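PDB 4OQ1: cell wall surface anchor family protein from Streptococcus pneumoniae, which probably anchors the pneumococcal pilus to the bacterial cell wall as its ancillary pilin, an elongated chain of beta domains arranged in series. Local coordinates for residues L255-V260 / G312-T317; K56-Y61 / S82-T87; M147-K152 / V241-V246. The protein carries 3 engineered substitutions. One frame throughout, in Å; residues are numbered along the deposited sequence.

How the contacts relate
Along the chain the order is contact 2, contact 3, contact 1, each closing before the next opens. Centre to centre, contacts 2 and 3 lie 38 Å apart, contacts 3 and 1 lie 41 Å apart, and contacts 1 and 2 are separated by 76 Å; these values nearly add up, so the three sit almost in a row. Each belongs to a different sheet system: contact 2 to the eight-stranded mixed sheet, contact 3 to the four-stranded one, contact 1 to the sheet containing strand 316-322. Strand 246-254 begins at contact 3 and leads into the loop of contact 1. The spacing fits an elongated, rod-like pilin of consecutive domains.

Contact 1. Residues L255-V260 / G312-T317; sequences LPRGNV and GLEYGT
The carbonyl oxygen of P256 is gripped by two donors from 312-317. Y315 N gives it a nearly straight hydrogen bond (P256 O to Y315 N 2.8 Å, 169° at the hydrogen), and E314 CA adds a weaker C-H...O contact to P256 O at 3.3 Å. L313 O plays the matching part in the other direction: it accepts from G258 N at 3.0 Å, with R257 CA 3.3 Å from the same L313 O. These pairs centre on a single isolated beta bridge, R257 with E314, rather than a continuous sheet edge. The bridge joins the loop between strands 246-254 and 260-266 to the turn that leads into strand 316-322, so the crossing between two prealbumin-like (CnaB-type) domains of this pilin is held against the body of the second. Beyond the bridge, G312 N donates to N259 OD1 at 2.8 Å in the amide carbonyl plane, although the backbone carbonyls of G258 and G312 are modelled too close together, leaving that end doubtful in detail.

Packing concentrates on Y315, whose ring also touches I340. Its CG stands anti to the carbonyl carbon (chi1 -77°), and P256 lies across one face of the ring, with P256 CB 3.7 Å from the Y315 ring centroid and 11° off the normal, a CH-pi contact. L255 CD1 meets E314 CB at 3.7 Å. R257 and E314 run side by side in the same direction; R257 NE stays 4.3 Å from E314 OE2, beyond salt-bridge range, so any electrostatic attraction is probably modest.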
ATOM      1  N   LEU A 255     -16.850 -18.001  -2.719  1.00 21.39           N
ATOM      2  CA  LEU A 255     -18.161 -18.403  -2.259  1.00 22.04           C
ATOM      3  C   LEU A 255     -19.085 -18.657  -3.421  1.00 20.42           C
ATOM      4  O   LEU A 255     -19.106 -17.906  -4.400  1.00 19.36           O
ATOM      5  CB  LEU A 255     -18.827 -17.334  -1.384  1.00 23.25           C
ATOM      6  CG  LEU A 255     -18.221 -16.909  -0.069  1.00 25.31           C
ATOM      7  CD1 LEU A 255     -18.810 -15.580   0.394  1.00 25.61           C
ATOM      8  CD2 LEU A 255     -18.299 -17.954   1.033  1.00 24.09           C
ATOM      9  N   PRO A 256     -19.770 -19.785  -3.373  1.00 25.94           N
ATOM     10  CA  PRO A 256     -20.806 -20.000  -4.364  1.00 31.50           C
ATOM     11  C   PRO A 256     -21.945 -18.927  -4.214  1.00 29.70           C
ATOM     12  O   PRO A 256     -22.051 -18.184  -3.148  1.00 28.00           O
ATOM     13  CB  PRO A 256     -21.347 -21.388  -4.001  1.00 31.21           C
ATOM     14  CG  PRO A 256     -20.419 -21.944  -2.978  1.00 32.33           C
ATOM     15  CD  PRO A 256     -19.916 -20.725  -2.244  1.00 27.28           C
ATOM     16  N   ARG A 257     -22.819 -18.885  -5.219  1.00 24.56           N
ATOM     17  CA  ARG A 257     -23.971 -17.950  -5.194  1.00 26.14           C
ATOM     18  C   ARG A 257     -25.279 -18.735  -5.276  1.00 26.23           C
ATOM     19  O   ARG A 257     -25.311 -19.868  -5.815  1.00 26.42           O
ATOM     20  CB  ARG A 257     -23.863 -16.961  -6.355  1.00 25.42           C
ATOM     21  CG  ARG A 257     -22.791 -15.921  -6.183  1.00 30.31           C
ATOM     22  CD  ARG A 257     -22.521 -15.181  -7.489  1.00 36.91           C
ATOM     23  NE  ARG A 257     -21.692 -16.036  -8.359  1.00 44.76           N
ATOM     24  CZ  ARG A 257     -22.103 -16.712  -9.428  1.00 48.59           C
ATOM     25  NH1 ARG A 257     -23.369 -16.677  -9.833  1.00 59.79           N
ATOM     26  NH2 ARG A 257     -21.232 -17.428 -10.111  1.00 47.09           N
ATOM     27  N   GLY A 258     -26.355 -18.136  -4.752  1.00 27.77           N
ATOM     28  CA  GLY A 258     -27.700 -18.737  -4.801  1.00 24.03           C
ATOM     29  C   GLY A 258     -28.803 -17.699  -4.863  1.00 26.60           C
ATOM     30  O   GLY A 258     -28.522 -16.471  -4.908  1.00 24.23           O
ATOM     31  N   ASN A 259     -30.064 -18.181  -4.910  1.00 26.86           N
ATOM     32  CA  ASN A 259     -31.250 -17.290  -5.145  1.00 29.42           C
ATOM     33  C   ASN A 259     -32.277 -17.580  -4.111  1.00 25.11           C
ATOM     34  O   ASN A 259     -32.315 -18.672  -3.492  1.00 23.46           O
ATOM     35  CB  ASN A 259     -31.859 -17.479  -6.547  1.00 36.01           C
ATOM     36  CG  ASN A 259     -30.805 -17.581  -7.635  1.00 40.81           C
ATOM     37  OD1 ASN A 259     -29.856 -16.834  -7.648  1.00 40.79           O
ATOM     38  ND2 ASN A 259     -30.969 -18.536  -8.547  1.00 48.78           N
ATOM     39  N   VAL A 260     -33.169 -16.616  -3.915  1.00 27.28           N
ATOM     40  CA  VAL A 260     -34.274 -16.848  -2.987  1.00 24.16           C
ATOM     41  C   VAL A 260     -35.499 -16.160  -3.552  1.00 22.70           C
ATOM     42  O   VAL A 260     -35.450 -15.032  -3.994  1.00 21.95           O
ATOM     43  CB  VAL A 260     -34.030 -16.354  -1.553  1.00 25.90           C
ATOM     44  CG1 VAL A 260     -35.178 -16.755  -0.617  1.00 29.04           C
ATOM     45  CG2 VAL A 260     -32.749 -16.920  -1.029  1.00 29.92           C
ATOM     46  N   GLY A 312     -28.356 -14.432  -7.458  1.00 30.12           N
ATOM     47  CA  GLY A 312     -26.892 -14.359  -7.438  1.00 36.41           C
ATOM     48  C   GLY A 312     -26.553 -14.136  -5.978  1.00 38.87           C
ATOM     49  O   GLY A 312     -27.202 -14.642  -5.093  1.00 43.60           O
ATOM     50  N   LEU A 313     -25.584 -13.375  -5.629  1.00 45.81           N
ATOM     51  CA  LEU A 313     -25.521 -13.253  -4.158  1.00 46.13           C
ATOM     52  C   LEU A 313     -24.901 -14.481  -3.391  1.00 35.60           C
ATOM     53  O   LEU A 313     -25.369 -15.629  -3.341  1.00 26.74           O
ATOM     54  CB  LEU A 313     -26.913 -12.835  -3.652  1.00 47.40           C
ATOM     55  CG  LEU A 313     -27.125 -12.526  -2.207  1.00 49.18           C
ATOM     56  CD1 LEU A 313     -28.281 -11.546  -2.019  1.00 47.13           C
ATOM     57  CD2 LEU A 313     -27.404 -13.850  -1.589  1.00 49.67           C
ATOM     58  N   GLU A 314     -23.785 -14.190  -2.781  1.00 30.18           N
ATOM     59  CA  GLU A 314     -22.962 -15.193  -2.208  1.00 28.00           C
ATOM     60  C   GLU A 314     -23.638 -15.856  -1.057  1.00 25.16           C
ATOM     61  O   GLU A 314     -24.449 -15.245  -0.361  1.00 22.24           O
ATOM     62  CB  GLU A 314     -21.667 -14.518  -1.776  1.00 30.13           C
ATOM     63  CG  GLU A 314     -20.716 -14.295  -2.964  1.00 34.58           C
ATOM     64  CD  GLU A 314     -21.107 -13.257  -4.043  1.00 38.77           C
ATOM     65  OE1 GLU A 314     -21.977 -12.391  -3.801  1.00 48.82           O
ATOM     66  OE2 GLU A 314     -20.530 -13.311  -5.177  1.00 32.04           O
ATOM     67  N   TYR A 315     -23.366 -17.123  -0.910  1.00 21.69           N
ATOM     68  CA  TYR A 315     -23.677 -17.823   0.277  1.00 23.57           C
ATOM     69  C   TYR A 315     -23.416 -17.005   1.534  1.00 27.05           C
ATOM     70  O   TYR A 315     -22.323 -16.484   1.739  1.00 23.48           O
ATOM     71  CB  TYR A 315     -22.895 -19.107   0.372  1.00 27.94           C
ATOM     72  CG  TYR A 315     -23.456 -20.253  -0.543  1.00 32.66           C
ATOM     73  CD1 TYR A 315     -24.417 -20.028  -1.523  1.00 32.64           C
ATOM     74  CD2 TYR A 315     -23.014 -21.556  -0.369  1.00 36.99           C
ATOM     75  CE1 TYR A 315     -24.892 -21.093  -2.318  1.00 34.49           C
ATOM     76  CE2 TYR A 315     -23.474 -22.598  -1.144  1.00 36.22           C
ATOM     77  CZ  TYR A 315     -24.405 -22.372  -2.106  1.00 36.93           C
ATOM     78  OH  TYR A 315     -24.812 -23.454  -2.852  1.00 35.89           O
ATOM     79  N   GLY A 316     -24.381 -17.040   2.444  1.00 27.94           N
ATOM     80  CA  GLY A 316     -24.275 -16.290   3.689  1.00 27.30           C
ATOM     81  C   GLY A 316     -25.637 -15.943   4.219  1.00 26.78           C
ATOM     82  O   GLY A 316     -26.619 -16.401   3.670  1.00 25.67           O
ATOM     83  N   THR A 317     -25.680 -15.129   5.262  1.00 22.49           N
ATOM     84  CA  THR A 317     -26.911 -14.723   5.932  1.00 23.27           C
ATOM     85  C   THR A 317     -27.225 -13.260   5.612  1.00 21.96           C
ATOM     86  O   THR A 317     -26.308 -12.401   5.615  1.00 21.15           O
ATOM     87  CB  THR A 317     -26.736 -14.936   7.414  1.00 27.39           C
ATOM     88  OG1 THR A 317     -26.639 -16.345   7.619  1.00 27.23           O
ATOM     89  CG2 THR A 317     -27.911 -14.331   8.232  1.00 28.66           C
TER

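Contact 2. Residues K56-Y61 / S82-T87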
ATOM      1  N   LYS A  56      39.787  15.693   0.795  1.00 19.77           N
ATOM      2  CA  LYS A  56      40.706  16.201  -0.254  1.00 21.88           C
ATOM      3  C   LYS A  56      42.002  15.415  -0.187  1.00 21.89           C
ATOM      4  O   LYS A  56      42.643  15.324   0.889  1.00 22.22           O
ATOM      5  CB  LYS A  56      40.970  17.702  -0.016  1.00 23.15           C
ATOM      6  CG  LYS A  56      41.888  18.381  -1.077  1.00 25.65           C
ATOM      7  CD  LYS A  56      42.220  19.873  -0.735  1.00 27.08           C
ATOM      8  CE  LYS A  56      42.921  20.560  -1.895  1.00 28.67           C
ATOM      9  NZ  LYS A  56      44.140  19.871  -2.396  1.00 29.88           N
ATOM     10  N   LEU A  57      42.324  14.744  -1.281  1.00 19.43           N
ATOM     11  CA  LEU A  57      43.427  13.805  -1.304  1.00 19.43           C
ATOM     12  C   LEU A  57      44.762  14.549  -1.477  1.00 22.35           C
ATOM     13  O   LEU A  57      44.785  15.565  -2.061  1.00 22.22           O
ATOM     14  CB  LEU A  57      43.274  12.720  -2.409  1.00 18.59           C
ATOM     15  CG  LEU A  57      42.005  11.896  -2.606  1.00 21.44           C
ATOM     16  CD1 LEU A  57      42.101  10.764  -3.677  1.00 21.62           C
ATOM     17  CD2 LEU A  57      41.615  11.251  -1.343  1.00 23.73           C
ATOM     18  N   ASP A  58      45.837  14.018  -0.876  1.00 27.11           N
ATOM     19  CA  ASP A  58      47.196  14.539  -1.021  1.00 28.82           C
ATOM     20  C   ASP A  58      47.768  14.191  -2.373  1.00 29.45           C
ATOM     21  O   ASP A  58      47.237  13.399  -3.087  1.00 27.54           O
ATOM     22  CB  ASP A  58      48.102  13.980   0.077  1.00 32.19           C
ATOM     23  CG  ASP A  58      48.319  12.452  -0.006  1.00 33.21           C
ATOM     24  OD1 ASP A  58      48.691  11.915  -1.054  1.00 36.81           O
ATOM     25  OD2 ASP A  58      48.149  11.730   1.006  1.00 38.36           O
ATOM     26  N   ASP A  59      48.922  14.728  -2.685  1.00 34.65           N
ATOM     27  CA  ASP A  59      49.530  14.534  -4.000  1.00 37.01           C
ATOM     28  C   ASP A  59      50.011  13.155  -4.331  1.00 31.10           C
ATOM     29  O   ASP A  59      50.257  12.841  -5.468  1.00 32.80           O
ATOM     30  CB  ASP A  59      50.685  15.482  -4.138  1.00 48.15           C
ATOM     31  CG  ASP A  59      50.249  16.895  -4.018  1.00 52.89           C
ATOM     32  OD1 ASP A  59      49.099  17.204  -4.442  1.00 54.27           O
ATOM     33  OD2 ASP A  59      51.060  17.651  -3.472  1.00 53.16           O
ATOM     34  N   SER A  60      50.153  12.288  -3.362  1.00 31.63           N
ATOM     35  CA  SER A  60      50.421  10.894  -3.766  1.00 35.25           C
ATOM     36  C   SER A  60      49.278  10.221  -4.563  1.00 41.83           C
ATOM     37  O   SER A  60      49.446   9.064  -5.042  1.00 36.37           O
ATOM     38  CB  SER A  60      50.724  10.052  -2.554  1.00 37.05           C
ATOM     39  OG  SER A  60      49.543   9.871  -1.811  1.00 46.92           O
ATOM     40  N   TYR A  61      48.141  10.926  -4.742  1.00 38.46           N
ATOM     41  CA  TYR A  61      47.017  10.356  -5.502  1.00 31.76           C
ATOM     42  C   TYR A  61      46.819  11.022  -6.812  1.00 24.20           C
ATOM     43  O   TYR A  61      46.911  12.218  -6.938  1.00 25.51           O
ATOM     44  CB  TYR A  61      45.735  10.416  -4.677  1.00 28.23           C
ATOM     45  CG  TYR A  61      45.791   9.474  -3.459  1.00 26.90           C
ATOM     46  CD1 TYR A  61      45.119   8.266  -3.474  1.00 30.16           C
ATOM     47  CD2 TYR A  61      46.402   9.853  -2.273  1.00 29.89           C
ATOM     48  CE1 TYR A  61      45.121   7.403  -2.357  1.00 31.98           C
ATOM     49  CE2 TYR A  61      46.462   8.979  -1.171  1.00 27.16           C
ATOM     50  CZ  TYR A  61      45.810   7.770  -1.217  1.00 31.81           C
ATOM     51  OH  TYR A  61      45.775   6.860  -0.149  1.00 34.51           O
ATOM     52  N   SER A  82      43.262   9.116   7.048  1.00 26.45           N
ATOM     53  CA  SER A  82      43.795  10.001   8.087  1.00 27.13           C
ATOM     54  C   SER A  82      44.757  11.022   7.507  1.00 30.88           C
ATOM     55  O   SER A  82      44.949  12.087   8.073  1.00 33.16           O
ATOM     56  CB  SER A  82      44.384   9.192   9.266  1.00 27.85           C
ATOM     57  OG  SER A  82      45.280   8.193   8.787  1.00 34.21           O
ATOM     58  N   SER A  83      45.303  10.749   6.332  1.00 31.81           N
ATOM     59  CA  SER A  83      46.163  11.746   5.762  1.00 33.46           C
ATOM     60  C   SER A  83      45.386  12.840   5.012  1.00 34.59           C
ATOM     61  O   SER A  83      46.013  13.756   4.549  1.00 39.25           O
ATOM     62  CB  SER A  83      47.221  11.115   4.857  1.00 33.35           C
ATOM     63  OG  SER A  83      46.682  10.697   3.637  1.00 38.17           O
ATOM     64  N   PHE A  84      44.062  12.727   4.824  1.00 30.29           N
ATOM     65  CA  PHE A  84      43.362  13.602   3.882  1.00 28.18           C
ATOM     66  C   PHE A  84      42.764  14.709   4.702  1.00 30.21           C
ATOM     67  O   PHE A  84      42.572  14.555   5.885  1.00 29.48           O
ATOM     68  CB  PHE A  84      42.227  12.875   3.117  1.00 24.79           C
ATOM     69  CG  PHE A  84      42.664  11.625   2.408  1.00 22.18           C
ATOM     70  CD1 PHE A  84      43.924  11.535   1.891  1.00 22.95           C
ATOM     71  CD2 PHE A  84      41.791  10.611   2.227  1.00 20.80           C
ATOM     72  CE1 PHE A  84      44.330  10.369   1.280  1.00 20.25           C
ATOM     73  CE2 PHE A  84      42.182   9.433   1.547  1.00 24.30           C
ATOM     74  CZ  PHE A  84      43.471   9.322   1.156  1.00 19.20           C
ATOM     75  N   LYS A  85      42.457  15.814   4.039  1.00 27.42           N
ATOM     76  CA  LYS A  85      41.811  16.936   4.649  1.00 30.26           C
ATOM     77  C   LYS A  85      40.300  16.733   4.471  1.00 27.99           C
ATOM     78  O   LYS A  85      39.829  16.708   3.350  1.00 26.55           O
ATOM     79  CB  LYS A  85      42.248  18.253   3.978  1.00 30.30           C
ATOM     80  CG  LYS A  85      41.518  19.510   4.454  1.00 40.78           C
ATOM     81  CD  LYS A  85      41.605  20.745   3.504  1.00 45.71           C
ATOM     82  CE  LYS A  85      41.215  22.044   4.263  1.00 52.20           C
ATOM     83  NZ  LYS A  85      41.269  23.300   3.451  1.00 50.29           N
ATOM     84  N   LYS A  86      39.582  16.597   5.587  1.00 25.45           N
ATOM     85  CA  LYS A  86      38.157  16.437   5.574  1.00 32.39           C
ATOM     86  C   LYS A  86      37.539  17.783   5.460  1.00 33.27           C
ATOM     87  O   LYS A  86      37.835  18.680   6.266  1.00 30.40           O
ATOM     88  CB  LYS A  86      37.682  15.781   6.853  1.00 35.84           C
ATOM     89  CG  LYS A  86      36.201  15.448   6.855  1.00 40.74           C
ATOM     90  CD  LYS A  86      35.838  14.286   5.916  1.00 40.87           C
ATOM     91  CE  LYS A  86      34.319  14.197   5.746  1.00 41.79           C
ATOM     92  NZ  LYS A  86      33.616  14.138   7.075  1.00 40.04           N
ATOM     93  N   THR A  87      36.734  18.012   4.447  1.00 31.06           N
ATOM     94  CA  THR A  87      36.067  19.324   4.379  1.00 32.05           C
ATOM     95  C   THR A  87      34.619  19.174   3.910  1.00 35.34           C
ATOM     96  O   THR A  87      34.126  18.019   3.847  1.00 30.65           O
ATOM     97  CB  THR A  87      36.896  20.341   3.593  1.00 34.16           C
ATOM     98  OG1 THR A  87      36.365  21.646   3.779  1.00 36.01           O
ATOM     99  CG2 THR A  87      36.989  20.028   2.116  1.00 32.72           C
TER
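F84 and L57 form the tight part of this contact. The methyl L57 CD2 sits over the middle of the F84 ring, 3.5 Å from its centroid and 12° off the normal, which makes a CH-pi contact; the two side chains lie alongside one another. The F84 ring also presents an edge to the face of Y61 in an offset edge-to-face pair, planes 84° apart, with F84 CE1 3.5 Å from Y61 CE2. L57 and Y61 both reach I69 of helix 66-73 and L107 of strand 106-110, so the rings and methyl belong to the filling between that helix and the eight-stranded mixed sheet.

Backbone pairing flanks this packing. In that sheet strand 50-56 lies between strands 106-110 and 85-93, and K56 and K85 form an antiparallel hydrogen-bonded pair: K56 N donates to K85 O at 2.7 Å and K85 N returns a longer bond to K56 O at 3.2 Å.

The loose side is polar, with S83 and K85 exposed. D58, which opens a type I turn to Y61, brings OD2 within 3.2 Å of S83 OG, a possible hydrogen bond, not settled because the S83 OG proton has another acceptor within reach. K56 CB and K85 CB are 4.2 Å apart. Farther out the chains diverge, leaving K56 NZ 7.4 Å from K85 NZ, which should ease repulsion between the ammonium groups; buried L57-F84 packing holds the contact, while the lysine ends probably meet water.

Contact 3. Residues M147-K152 / V241-V246; sequences MTTKVK and VDHQLV
V246 docks in parallel register against V151, its N donating to K150 O at 3.1 Å and its O accepting from K152 N at 2.9 Å, so a single residue bonds to both neighbours of its bridge partner, as parallel beta pairing requires. Ahead of this bridge the two segments lose regular pairing, and side chains and a water take over.

There K150 supplies the polar grip. A bend at its last torsion (chi4 47°) places NZ against two carbonyl oxygens, each met nearly along the C=O axis. K150 NZ to T148 O measures 2.7 Å; K150 NZ to H243 O is modelled at 2.5 Å, unusually short, so its exact length is doubtful. T148 O and H243 O stand only 3.4 Å apart, and the ammonium, bonded to T148 O, probably offsets some of the repulsion between them. The backbone N of K150 turns instead to a water, donating to it at 3.0 Å; D242 O and Q244 O are both near enough to accept from that water, though its protons are not fully assigned. D242 OD1 meanwhile accepts from Q244 N, an Asx turn.

H243 lies against segment 147-152: M147 O and T148 N lie over one face of its imidazole, and M147 CB touches H243 ND1 at 3.6 Å. Further on, L245 CD1 contacts both K150 CB and K152 CB, 4.0 Å from K152 CB.

Strand 150-157 runs between strands 207-211 and 246-254 in the four-stranded mixed sheet of a prealbumin-like domain. K150, K152 and L245 meet F209 of strand 207-211, whereas V151 and V246 both pack on V238 of strand 235-240, which belongs to the other sheet, and T149 OG1 bonds to L213 O.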
ATOM      1  N   MET A 147      21.237  -2.968  -1.254  1.00 61.00           N
ATOM      2  CA  MET A 147      20.484  -4.113  -0.737  1.00 51.43           C
ATOM      3  C   MET A 147      19.336  -3.613   0.134  1.00 41.15           C
ATOM      4  O   MET A 147      19.505  -2.642   0.872  1.00 37.63           O
ATOM      5  CB  MET A 147      21.396  -5.039   0.068  1.00 61.25           C
ATOM      6  CG  MET A 147      22.204  -6.006  -0.782  1.00 64.29           C
ATOM      7  SD  MET A 147      21.177  -6.961  -1.916  1.00 69.28           S
ATOM      8  CE  MET A 147      20.511  -8.200  -0.809  1.00 58.71           C
ATOM      9  N   THR A 148      18.167  -4.248   0.054  1.00 33.94           N
ATOM     10  CA  THR A 148      17.056  -3.716   0.759  1.00 37.09           C
ATOM     11  C   THR A 148      16.305  -4.934   1.265  1.00 30.47           C
ATOM     12  O   THR A 148      16.497  -6.041   0.703  1.00 26.61           O
ATOM     13  CB  THR A 148      16.253  -2.901  -0.252  1.00 39.13           C
ATOM     14  OG1 THR A 148      15.467  -1.958   0.449  1.00 55.96           O
ATOM     15  CG2 THR A 148      15.375  -3.813  -1.192  1.00 42.38           C
ATOM     16  N   THR A 149      15.467  -4.734   2.254  1.00 28.16           N
ATOM     17  CA  THR A 149      14.442  -5.754   2.607  1.00 29.19           C
ATOM     18  C   THR A 149      13.431  -5.893   1.512  1.00 26.92           C
ATOM     19  O   THR A 149      13.262  -4.980   0.715  1.00 25.12           O
ATOM     20  CB  THR A 149      13.692  -5.408   3.885  1.00 29.73           C
ATOM     21  OG1 THR A 149      13.151  -4.097   3.778  1.00 27.62           O
ATOM     22  CG2 THR A 149      14.588  -5.496   5.030  1.00 26.73           C
ATOM     23  N   LYS A 150      12.807  -7.076   1.410  1.00 26.05           N
ATOM     24  CA  LYS A 150      11.874  -7.371   0.326  1.00 27.82           C
ATOM     25  C   LYS A 150      10.844  -8.333   0.872  1.00 25.08           C
ATOM     26  O   LYS A 150      11.190  -9.383   1.489  1.00 24.24           O
ATOM     27  CB  LYS A 150      12.535  -8.063  -0.885  1.00 31.30           C
ATOM     28  CG  LYS A 150      13.936  -7.608  -1.182  1.00 32.96           C
ATOM     29  CD  LYS A 150      14.603  -8.549  -2.166  1.00 34.16           C
ATOM     30  CE  LYS A 150      16.100  -8.313  -2.229  1.00 34.86           C
ATOM     31  NZ  LYS A 150      16.845  -8.196  -0.963  1.00 32.57           N
ATOM     32  N   VAL A 151       9.588  -8.013   0.599  1.00 21.26           N
ATOM     33  CA  VAL A 151       8.457  -8.918   0.975  1.00 21.93           C
ATOM     34  C   VAL A 151       7.435  -8.959  -0.106  1.00 22.15           C
ATOM     35  O   VAL A 151       7.158  -7.952  -0.763  1.00 21.69           O
ATOM     36  CB  VAL A 151       7.882  -8.632   2.379  1.00 24.34           C
ATOM     37  CG1 VAL A 151       7.591  -7.209   2.552  1.00 25.04           C
ATOM     38  CG2 VAL A 151       6.624  -9.497   2.617  1.00 22.28           C
ATOM     39  N   LYS A 152       6.945 -10.188  -0.365  1.00 23.35           N
ATOM     40  CA  LYS A 152       6.045 -10.473  -1.422  1.00 24.99           C
ATOM     41  C   LYS A 152       4.829 -11.155  -0.818  1.00 20.55           C
ATOM     42  O   LYS A 152       4.928 -12.173  -0.094  1.00 23.18           O
ATOM     43  CB  LYS A 152       6.693 -11.316  -2.559  1.00 23.69           C
ATOM     44  CG  LYS A 152       5.741 -11.554  -3.677  1.00 26.50           C
ATOM     45  CD  LYS A 152       6.179 -12.539  -4.742  1.00 32.16           C
ATOM     46  CE  LYS A 152       7.559 -12.223  -5.310  1.00 38.14           C
ATOM     47  NZ  LYS A 152       8.030 -13.244  -6.295  1.00 43.14           N
ATOM     48  N   VAL A 241      13.948 -10.108   9.144  1.00 27.32           N
ATOM     49  CA  VAL A 241      15.124 -10.151  10.053  1.00 27.41           C
ATOM     50  C   VAL A 241      16.405  -9.834   9.266  1.00 30.64           C
ATOM     51  O   VAL A 241      17.457  -9.711   9.867  1.00 35.60           O
ATOM     52  CB  VAL A 241      15.310 -11.487  10.782  1.00 28.82           C
ATOM     53  CG1 VAL A 241      14.059 -11.889  11.560  1.00 28.29           C
ATOM     54  CG2 VAL A 241      15.685 -12.575   9.797  1.00 28.66           C
ATOM     55  N   ASP A 242      16.330  -9.668   7.951  1.00 29.14           N
ATOM     56  CA  ASP A 242      17.518  -9.448   7.097  1.00 31.19           C
ATOM     57  C   ASP A 242      17.036  -9.123   5.723  1.00 30.10           C
ATOM     58  O   ASP A 242      15.880  -8.787   5.586  1.00 29.86           O
ATOM     59  CB  ASP A 242      18.486 -10.643   7.071  1.00 38.58           C
ATOM     60  CG  ASP A 242      17.850 -11.917   6.632  1.00 39.05           C
ATOM     61  OD1 ASP A 242      16.992 -11.873   5.760  1.00 35.02           O
ATOM     62  OD2 ASP A 242      18.218 -12.988   7.189  1.00 43.98           O
ATOM     63  N   HIS A 243      17.873  -9.231   4.712  1.00 25.60           N
ATOM     64  CA  HIS A 243      17.520  -8.715   3.397  1.00 30.40           C
ATOM     65  C   HIS A 243      16.997  -9.745   2.392  1.00 29.10           C
ATOM     66  O   HIS A 243      16.729  -9.403   1.228  1.00 30.39           O
ATOM     67  CB  HIS A 243      18.725  -8.046   2.775  1.00 35.06           C
ATOM     68  CG  HIS A 243      19.138  -6.782   3.448  1.00 38.40           C
ATOM     69  ND1 HIS A 243      20.397  -6.234   3.290  1.00 48.17           N
ATOM     70  CD2 HIS A 243      18.456  -5.932   4.246  1.00 39.74           C
ATOM     71  CE1 HIS A 243      20.472  -5.103   3.967  1.00 45.20           C
ATOM     72  NE2 HIS A 243      19.308  -4.902   4.557  1.00 44.98           N
ATOM     73  N   GLN A 244      16.862 -10.974   2.838  1.00 26.11           N
ATOM     74  CA  GLN A 244      16.419 -12.094   1.998  1.00 29.03           C
ATOM     75  C   GLN A 244      14.875 -11.935   1.721  1.00 26.45           C
ATOM     76  O   GLN A 244      14.181 -11.547   2.606  1.00 27.89           O
ATOM     77  CB  GLN A 244      16.644 -13.396   2.793  1.00 34.68           C
ATOM     78  CG  GLN A 244      16.598 -14.684   1.968  1.00 51.32           C
ATOM     79  CD  GLN A 244      16.440 -15.937   2.854  1.00 59.81           C
ATOM     80  OE1 GLN A 244      16.837 -15.938   4.027  1.00 69.36           O
ATOM     81  NE2 GLN A 244      15.836 -16.994   2.304  1.00 63.06           N
ATOM     82  N   LEU A 245      14.421 -12.194   0.508  1.00 25.81           N
ATOM     83  CA  LEU A 245      12.950 -12.218   0.197  1.00 24.62           C
ATOM     84  C   LEU A 245      12.191 -13.091   1.157  1.00 30.97           C
ATOM     85  O   LEU A 245      12.551 -14.257   1.395  1.00 29.49           O
ATOM     86  CB  LEU A 245      12.725 -12.658  -1.202  1.00 27.83           C
ATOM     87  CG  LEU A 245      11.256 -12.823  -1.646  1.00 28.28           C
ATOM     88  CD1 LEU A 245      10.561 -11.475  -1.743  1.00 27.57           C
ATOM     89  CD2 LEU A 245      11.193 -13.570  -2.957  1.00 28.70           C
ATOM     90  N   VAL A 246      11.142 -12.511   1.772  1.00 28.12           N
ATOM     91  CA  VAL A 246      10.095 -13.241   2.501  1.00 25.56           C
ATOM     92  C   VAL A 246       8.774 -13.222   1.680  1.00 27.43           C
ATOM     93  O   VAL A 246       8.351 -12.184   1.221  1.00 25.04           O
ATOM     94  CB  VAL A 246       9.885 -12.612   3.846  1.00 25.72           C
ATOM     95  CG1 VAL A 246       8.865 -13.430   4.583  1.00 30.22           C
ATOM     96  CG2 VAL A 246      11.180 -12.591   4.630  1.00 25.68           C
TER
HETATM   97  O   HOH W   1      13.819  -8.930   3.477  1.00 27.79           O